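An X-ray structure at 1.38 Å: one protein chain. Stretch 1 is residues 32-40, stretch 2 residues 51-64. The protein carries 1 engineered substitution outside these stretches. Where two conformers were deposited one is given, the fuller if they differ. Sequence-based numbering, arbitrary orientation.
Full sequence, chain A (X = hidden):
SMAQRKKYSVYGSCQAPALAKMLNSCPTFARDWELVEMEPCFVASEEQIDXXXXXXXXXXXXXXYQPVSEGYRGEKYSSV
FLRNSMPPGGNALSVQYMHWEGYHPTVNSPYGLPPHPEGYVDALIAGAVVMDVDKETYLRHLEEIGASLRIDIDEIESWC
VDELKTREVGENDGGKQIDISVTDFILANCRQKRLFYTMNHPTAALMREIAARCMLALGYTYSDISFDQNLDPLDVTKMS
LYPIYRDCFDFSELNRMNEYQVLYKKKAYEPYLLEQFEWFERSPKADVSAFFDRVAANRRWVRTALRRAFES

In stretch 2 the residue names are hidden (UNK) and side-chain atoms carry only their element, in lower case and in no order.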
ATOM      1  N   ASP A  32      -7.247  -5.802 -26.802  1.00 19.07           N
ATOM      2  CA  ASP A  32      -5.987  -5.331 -27.394  1.00 18.99           C
ATOM      3  C   ASP A  32      -4.722  -5.909 -26.779  1.00 17.47           C
ATOM      4  O   ASP A  32      -3.666  -5.896 -27.424  1.00 19.92           O
ATOM      5  CB  ASP A  32      -5.897  -3.798 -27.316  1.00 19.25           C
ATOM      6  CG  ASP A  32      -6.997  -3.099 -28.101  1.00 21.71           C
ATOM      7  OD1 ASP A  32      -7.483  -3.669 -29.102  1.00 24.75           O
ATOM      8  OD2 ASP A  32      -7.364  -1.965 -27.718  1.00 23.43           O
ATOM      9  N   TRP A  33      -4.815  -6.384 -25.535  1.00 17.78           N
ATOM     10  CA  TRP A  33      -3.625  -6.702 -24.750  1.00 16.70           C
ATOM     11  C   TRP A  33      -3.696  -8.073 -24.123  1.00 17.80           C
ATOM     12  O   TRP A  33      -4.740  -8.461 -23.580  1.00 18.87           O
ATOM     13  CB  TRP A  33      -3.448  -5.673 -23.629  1.00 17.09           C
ATOM     14  CG  TRP A  33      -3.227  -4.289 -24.129  1.00 14.53           C
ATOM     15  CD1 TRP A  33      -4.171  -3.304 -24.290  1.00 18.10           C
ATOM     16  CD2 TRP A  33      -1.978  -3.722 -24.530  1.00 15.71           C
ATOM     17  NE1 TRP A  33      -3.574  -2.157 -24.765  1.00 17.90           N
ATOM     18  CE2 TRP A  33      -2.236  -2.393 -24.948  1.00 16.63           C
ATOM     19  CE3 TRP A  33      -0.666  -4.218 -24.600  1.00 17.97           C
ATOM     20  CZ2 TRP A  33      -1.215  -1.538 -25.396  1.00 19.83           C
ATOM     21  CZ3 TRP A  33       0.347  -3.376 -25.052  1.00 19.52           C
ATOM     22  CH2 TRP A  33       0.063  -2.048 -25.451  1.00 21.01           C
ATOM     23  N   GLU A  34      -2.577  -8.793 -24.211  1.00 15.69           N
ATOM     24  CA  GLU A  34      -2.438 -10.092 -23.557  0.60 16.59           C
ATOM     25  C   GLU A  34      -1.357 -10.012 -22.483  1.00 15.20           C
ATOM     26  O   GLU A  34      -0.228  -9.560 -22.736  1.00 16.46           O
ATOM     27  CB  GLU A  34      -2.119 -11.211 -24.559  0.60 21.11           C
ATOM     28  CG  GLU A  34      -2.020 -12.591 -23.909  0.60 20.62           C
ATOM     29  CD  GLU A  34      -1.632 -13.710 -24.866  0.60 27.74           C
ATOM     30  OE1 GLU A  34      -1.575 -13.494 -26.097  0.60 35.41           O
ATOM     31  OE2 GLU A  34      -1.386 -14.830 -24.374  0.60 37.27           O
ATOM     32  N   LEU A  35      -1.710 -10.439 -21.271  1.00 14.80           N
ATOM     33  CA  LEU A  35      -0.792 -10.392 -20.135  1.00 14.26           C
ATOM     34  C   LEU A  35       0.230 -11.523 -20.191  1.00 14.32           C
ATOM     35  O   LEU A  35      -0.128 -12.695 -20.404  1.00 17.14           O
ATOM     36  CB  LEU A  35      -1.579 -10.489 -18.825  1.00 14.83           C
ATOM     37  CG  LEU A  35      -0.765 -10.506 -17.524  1.00 13.53           C
ATOM     38  CD1 LEU A  35      -0.008  -9.203 -17.338  1.00 15.13           C
ATOM     39  CD2 LEU A  35      -1.674 -10.775 -16.340  1.00 17.27           C
ATOM     40  N   VAL A  36       1.494 -11.173 -19.974  1.00 15.32           N
ATOM     41  CA  VAL A  36       2.551 -12.148 -19.679  1.00 16.29           C
ATOM     42  C   VAL A  36       2.930 -11.860 -18.226  1.00 15.26           C
ATOM     43  O   VAL A  36       3.501 -10.809 -17.928  1.00 16.93           O
ATOM     44  CB  VAL A  36       3.764 -11.995 -20.626  1.00 19.40           C
ATOM     45  CG1 VAL A  36       4.811 -13.068 -20.339  1.00 22.12           C
ATOM     46  CG2 VAL A  36       3.312 -12.058 -22.085  1.00 23.01           C
ATOM     47  N   GLU A  37       2.596 -12.776 -17.316  1.00 16.80           N
ATOM     48  CA  GLU A  37       2.724 -12.519 -15.872  0.50 16.14           C
ATOM     49  C   GLU A  37       4.169 -12.438 -15.386  1.00 15.31           C
ATOM     50  O   GLU A  37       4.996 -13.262 -15.768  1.00 18.15           O
ATOM     51  CB  GLU A  37       2.016 -13.614 -15.072  0.50 18.13           C
ATOM     52  CG  GLU A  37       0.507 -13.633 -15.201  0.50 19.38           C
ATOM     53  CD  GLU A  37      -0.110 -14.839 -14.521  0.50 26.96           C
ATOM     54  OE1 GLU A  37       0.615 -15.833 -14.299  0.50 35.96           O
ATOM     55  OE2 GLU A  37      -1.319 -14.793 -14.218  0.50 43.86           O
ATOM     56  N   MET A  38       4.468 -11.450 -14.541  1.00 13.38           N
ATOM     57  CA  MET A  38       5.739 -11.396 -13.815  1.00 13.46           C
ATOM     58  C   MET A  38       5.449 -11.422 -12.328  1.00 12.79           C
ATOM     59  O   MET A  38       4.581 -10.688 -11.836  1.00 14.96           O
ATOM     60  CB  MET A  38       6.528 -10.128 -14.147  1.00 14.61           C
ATOM     61  CG  MET A  38       7.208 -10.202 -15.498  1.00 16.49           C
ATOM     62  SD  MET A  38       8.198  -8.749 -15.868  1.00 18.69           S
ATOM     63  CE  MET A  38       9.448  -8.758 -14.587  1.00 19.30           C
ATOM     64  N   GLU A  39       6.198 -12.247 -11.607  1.00 13.61           N
ATOM     65  CA  GLU A  39       6.102 -12.284 -10.154  1.00 13.17           C
ATOM     66  C   GLU A  39       6.484 -10.921  -9.587  1.00 12.19           C
ATOM     67  O   GLU A  39       7.401 -10.278 -10.084  1.00 13.85           O
ATOM     68  CB  GLU A  39       7.036 -13.356  -9.571  1.00 14.10           C
ATOM     69  CG  GLU A  39       6.684 -14.790  -9.962  1.00 16.69           C
ATOM     70  CD  GLU A  39       7.166 -15.179 -11.353  1.00 17.50           C
ATOM     71  OE1 GLU A  39       7.955 -14.434 -11.970  1.00 16.95           O
ATOM     72  OE2 GLU A  39       6.753 -16.252 -11.830  1.00 23.04           O
ATOM     73  N   PRO A  40       5.789 -10.476  -8.530  1.00 12.10           N
ATOM     74  CA  PRO A  40       6.134  -9.173  -7.963  1.00 12.63           C
ATOM     75  C   PRO A  40       7.489  -9.151  -7.240  1.00 11.59           C
ATOM     76  O   PRO A  40       8.091 -10.194  -6.975  1.00 12.64           O
ATOM     77  CB  PRO A  40       4.964  -8.877  -7.010  1.00 17.06           C
ATOM     78  CG  PRO A  40       4.332 -10.194  -6.738  1.00 17.37           C
ATOM     79  CD  PRO A  40       4.561 -11.050  -7.951  1.00 12.80           C
ATOM     80  N   UNK A  51      14.975 -15.088 -15.927  1.00 17.17           N
ATOM     81  CA  UNK A  51      14.201 -15.555 -17.073  0.60 17.78           C
ATOM     82  C   UNK A  51      13.388 -14.404 -17.673  1.00 16.79           C
ATOM     83  O   UNK A  51      13.288 -14.259 -18.895  1.00 19.18           O
ATOM     84  c   UNK A  51      11.776 -19.215 -14.819  0.60 30.87           C
ATOM     85  n   UNK A  51      12.392 -19.647 -13.727  0.60 28.23           N
ATOM     86  n   UNK A  51      10.508 -18.831 -14.746  0.60 36.81           N
ATOM     87  c   UNK A  51      11.869 -18.700 -17.243  0.60 26.44           C
ATOM     88  c   UNK A  51      12.578 -17.442 -17.749  0.60 21.26           C
ATOM     89  n   UNK A  51      12.432 -19.178 -15.979  0.60 33.46           N
ATOM     90  c   UNK A  51      13.284 -16.693 -16.627  0.60 19.78           C
ATOM     91  N   UNK A  52      12.803 -13.576 -16.808  1.00 15.86           N
ATOM     92  CA  UNK A  52      12.013 -12.469 -17.319  1.00 15.06           C
ATOM     93  C   UNK A  52      12.879 -11.467 -18.062  1.00 15.77           C
ATOM     94  O   UNK A  52      12.445 -10.935 -19.078  1.00 18.09           O
ATOM     95  c   UNK A  52      11.228 -11.781 -16.212  1.00 15.82           C
ATOM     96  c   UNK A  52      10.108 -12.612 -15.683  1.00 14.61           C
ATOM     97  n   UNK A  52       8.653 -13.739 -14.492  1.00 17.33           N
ATOM     98  c   UNK A  52       9.768 -12.942 -14.417  1.00 15.18           C
ATOM     99  c   UNK A  52       8.318 -13.893 -15.764  1.00 17.48           C
ATOM    100  n   UNK A  52       9.179 -13.218 -16.505  1.00 16.53           N
ATOM    101  N   UNK A  53      14.088 -11.193 -17.564  1.00 16.05           N
ATOM    102  CA  UNK A  53      14.991 -10.284 -18.264  0.70 18.42           C
ATOM    103  C   UNK A  53      15.351 -10.820 -19.641  1.00 19.24           C
ATOM    104  O   UNK A  53      15.424 -10.059 -20.607  1.00 18.70           O
ATOM    105  c   UNK A  53      18.496  -8.904 -17.500  0.70 22.13           C
ATOM    106  c   UNK A  53      16.267 -10.039 -17.465  0.70 16.66           C
ATOM    107  c   UNK A  53      16.426  -7.545 -17.152  0.70 26.87           C
ATOM    108  c   UNK A  53      17.024  -8.762 -17.846  0.70 17.51           C
ATOM    109  N   UNK A  54      15.560 -12.134 -19.727  1.00 19.54           N
ATOM    110  CA  UNK A  54      15.989 -12.779 -20.964  1.00 23.22           C
ATOM    111  C   UNK A  54      14.853 -13.038 -21.954  1.00 21.75           C
ATOM    112  O   UNK A  54      15.044 -12.919 -23.168  1.00 26.47           O
ATOM    113  c   UNK A  54      16.704 -14.088 -20.649  1.00 23.38           C
ATOM    114  N   UNK A  55      13.683 -13.402 -21.440  1.00 20.13           N
ATOM    115  CA  UNK A  55      12.637 -14.013 -22.274  1.00 20.93           C
ATOM    116  C   UNK A  55      11.307 -13.261 -22.270  1.00 21.83           C
ATOM    117  O   UNK A  55      10.529 -13.368 -23.210  1.00 27.87           O
ATOM    118  c   UNK A  55      13.314 -17.818 -21.569  1.00 46.74           C
ATOM    119  c   UNK A  55      13.575 -16.397 -22.048  1.00 29.19           C
ATOM    120  c   UNK A  55      12.391 -15.464 -21.839  1.00 23.38           C
ATOM    121  o   UNK A  55      12.136 -18.175 -21.338  1.00 39.25           O
ATOM    122  o   UNK A  55      14.292 -18.585 -21.422  1.00 60.48           O
ATOM    123  N   UNK A  56      11.021 -12.531 -21.201  1.00 18.19           N
ATOM    124  CA  UNK A  56       9.737 -11.850 -21.099  1.00 17.55           C
ATOM    125  C   UNK A  56       9.840 -10.419 -21.595  1.00 16.62           C
ATOM    126  O   UNK A  56       9.187 -10.043 -22.570  1.00 17.05           O
ATOM    127  o   UNK A  56       9.065 -13.204 -19.204  1.00 19.24           O
ATOM    128  c   UNK A  56       9.211 -11.854 -19.652  1.00 16.88           C
ATOM    129  c   UNK A  56       7.871 -11.131 -19.545  1.00 18.80           C
ATOM    130  N   UNK A  57      10.657  -9.630 -20.912  1.00 16.60           N
ATOM    131  CA  UNK A  57      10.731  -8.197 -21.177  1.00 17.20           C
ATOM    132  C   UNK A  57      11.125  -7.846 -22.623  1.00 18.24           C
ATOM    133  O   UNK A  57      10.516  -6.959 -23.213  1.00 18.79           O
ATOM    134  c   UNK A  57      11.587  -7.482 -20.110  1.00 16.94           C
ATOM    135  c   UNK A  57      10.873  -7.579 -18.748  1.00 19.13           C
ATOM    136  c   UNK A  57      11.749  -7.219 -17.564  1.00 19.20           C
ATOM    137  c   UNK A  57      11.833  -6.022 -20.475  1.00 17.41           C
ATOM    138  N   UNK A  58      12.109  -8.559 -23.212  1.00 17.33           N
ATOM    139  CA  UNK A  58      12.460  -8.213 -24.598  1.00 19.53           C
ATOM    140  C   UNK A  58      11.342  -8.468 -25.628  1.00 20.33           C
ATOM    141  O   UNK A  58      11.445  -8.017 -26.772  1.00 24.42           O
ATOM    142  c   UNK A  58      14.272  -9.344 -23.535  1.00 21.93           C
ATOM    143  c   UNK A  58      13.672  -9.109 -24.888  1.00 23.28           C
ATOM    144  c   UNK A  58      13.084  -9.501 -22.630  1.00 19.01           C
ATOM    145  N   UNK A  59      10.295  -9.182 -25.225  1.00 18.63           N
ATOM    146  CA  UNK A  59       9.155  -9.447 -26.102  1.00 19.71           C
ATOM    147  C   UNK A  59       7.920  -8.573 -25.821  1.00 18.97           C
ATOM    148  O   UNK A  59       6.889  -8.724 -26.480  1.00 22.23           O
ATOM    149  c   UNK A  59       8.766 -10.934 -26.048  1.00 26.47           C
ATOM    150  c   UNK A  59      10.581 -14.305 -26.264  1.00 54.63           C
ATOM    151  c   UNK A  59       9.874 -11.902 -26.440  1.00 33.99           C
ATOM    152  n   UNK A  59      10.264 -15.517 -25.456  1.00 61.42           N
ATOM    153  c   UNK A  59       9.407 -13.341 -26.295  1.00 46.45           C
ATOM    154  N   UNK A  60       8.009  -7.660 -24.856  1.00 18.89           N
ATOM    155  CA  UNK A  60       6.839  -6.857 -24.494  1.00 17.38           C
ATOM    156  C   UNK A  60       6.643  -5.629 -25.380  1.00 17.84           C
ATOM    157  O   UNK A  60       7.608  -4.944 -25.744  1.00 21.34           O
ATOM    158  c   UNK A  60       5.666  -8.338 -22.022  1.00 17.19           C
ATOM    159  c   UNK A  60       6.930  -6.404 -23.033  1.00 17.66           C
ATOM    160  c   UNK A  60       7.122  -6.820 -20.620  1.00 16.32           C
ATOM    161  c   UNK A  60       6.935  -7.500 -21.972  1.00 14.95           C
ATOM    162  N   UNK A  61       5.379  -5.353 -25.706  1.00 17.68           N
ATOM    163  CA  UNK A  61       4.983  -4.065 -26.256  1.00 18.62           C
ATOM    164  C   UNK A  61       4.847  -3.020 -25.153  1.00 17.42           C
ATOM    165  O   UNK A  61       5.120  -1.836 -25.378  1.00 19.97           O
ATOM    166  o   UNK A  61       3.308  -6.263 -28.114  1.00 21.08           O
ATOM    167  c   UNK A  61       3.793  -5.121 -28.201  1.00 19.90           C
ATOM    168  o   UNK A  61       4.393  -4.699 -29.204  1.00 32.37           O
ATOM    169  c   UNK A  61       3.669  -4.198 -27.020  1.00 19.38           C
ATOM    170  N   UNK A  62       4.422  -3.466 -23.971  1.00 16.10           N
ATOM    171  CA  UNK A  62       4.155  -2.568 -22.851  1.00 14.56           C
ATOM    172  C   UNK A  62       4.652  -3.169 -21.547  1.00 13.98           C
ATOM    173  O   UNK A  62       4.362  -4.328 -21.254  1.00 14.62           O
ATOM    174  c   UNK A  62       2.678  -0.126 -21.442  1.00 18.10           C
ATOM    175  c   UNK A  62       2.135  -1.547 -21.517  1.00 15.31           C
ATOM    176  c   UNK A  62       0.610  -1.559 -21.481  1.00 17.10           C
ATOM    177  c   UNK A  62       2.654  -2.298 -22.755  1.00 15.99           C
ATOM    178  N   UNK A  63       5.381  -2.368 -20.771  1.00 14.19           N
ATOM    179  CA  UNK A  63       5.846  -2.763 -19.445  1.00 13.40           C
ATOM    180  C   UNK A  63       5.281  -1.719 -18.494  1.00 12.69           C
ATOM    181  O   UNK A  63       5.731  -0.571 -18.489  1.00 14.00           O
ATOM    182  c   UNK A  63       8.978  -2.535 -17.483  1.00 13.89           C
ATOM    183  c   UNK A  63       9.219  -4.214 -15.775  1.00 14.60           C
ATOM    184  c   UNK A  63       7.379  -2.782 -19.411  1.00 14.68           C
ATOM    185  c   UNK A  63       7.992  -3.287 -18.123  1.00 13.50           C
ATOM    186  c   UNK A  63       9.580  -2.985 -16.313  1.00 15.36           C
ATOM    187  c   UNK A  63       8.248  -4.982 -16.411  1.00 15.51           C
ATOM    188  c   UNK A  63       7.650  -4.523 -17.581  1.00 14.49           C
ATOM    189  N   UNK A  64       4.238  -2.103 -17.761  1.00 12.76           N
ATOM    190  CA  UNK A  64       3.697  -1.257 -16.696  0.70 10.99           C
ATOM    191  C   UNK A  64       4.403  -1.672 -15.430  1.00 10.90           C
ATOM    192  O   UNK A  64       4.444  -2.846 -15.095  1.00 13.86           O
ATOM    193  c   UNK A  64       2.189  -1.463 -16.529  0.70 14.20           C
ATOM    194  c   UNK A  64      -0.155  -1.432 -17.412  0.70 12.34           C
ATOM    195  c   UNK A  64       1.226   0.657 -17.498  0.70 17.32           C
ATOM    196  c   UNK A  64       1.248  -0.866 -17.572  0.70 11.91           C
TER

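Position 51 carries four carbons and three nitrogens: three carbons in a row, a nitrogen, then a carbon bearing two more nitrogens. This guanidinium group, on a helix already under way, identifies Arg 51, which makes no contact with stretch 1. At position 52 one carbon leads to a five-membered ring of three carbons and two nitrogens, lying against Met 38 and Glu 39; it is His 52. Its NE2 donates a hydrogen bond to Glu 39 OE1 (2.7 Å), which lies near the ring plane, while Met 38 CG sits over one face, 3.7 Å from ND1 of His 52.

Position 53 has four carbons forked at the second; its CA-to-CB bond points away from stretch 1, and the side chain makes no contact with it: Leu 53. A single carbon at position 54 gives Ala 54. Position 55 has three carbons, the third carrying two oxygens, and is out of reach of stretch 1; the carboxylate, with nitrogen absent, makes it Glu 55.

At position 56 the first carbon carries one oxygen and one carbon, the latter close to Val 36. This is Thr 56, whose CG2 lies 3.7 Å from Val 36 CG1. Its OG1 shares a hydrogen bond with His 52 ND1 (2.7 Å), so both ring nitrogens are engaged. Position 57 has four carbons forked at the first, with one arm two carbons long: Ile 57, whose CD1 approaches Met 38 CE at 4.1 Å. At position 58 three carbons close a ring onto the backbone nitrogen, out of reach of stretch 1: Pro 58. Position 59 has four carbons in a row ending in nitrogen and stays clear of stretch 1: Lys 59.

Position 60 has four carbons, forked at the second, and reaches Val 36; it is Leu 60, with CD2 4.4 Å from Val 36 CB. Position 61 bears two carbons, the second with two oxygens and no nitrogen, a short carboxylate, and its CB is 3.9 Å from Trp 33 CZ3: Asp 61. At position 62, four carbons forked at the second pack on the indole: Leu 62, whose CB is 3.4 Å from Trp 33 CZ3 and whose CD2 covers a face of the six-membered ring. At position 63 one carbon leads to a ring of six carbons whose edge meets Met 38 SD; it is Phe 63, with CE1 3.8 Å from Met 38 SD. Position 64, again four carbons forked at the second, is Leu 64, out of reach.

The contact thus combines apolar packing around Trp 33, Val 36 and Met 38 with one directional bond. Held between Glu 39 and Thr 56, the imidazole presents a face to Met 38.

Stretch 2 (51-64) RHLAETIPKLDLFL
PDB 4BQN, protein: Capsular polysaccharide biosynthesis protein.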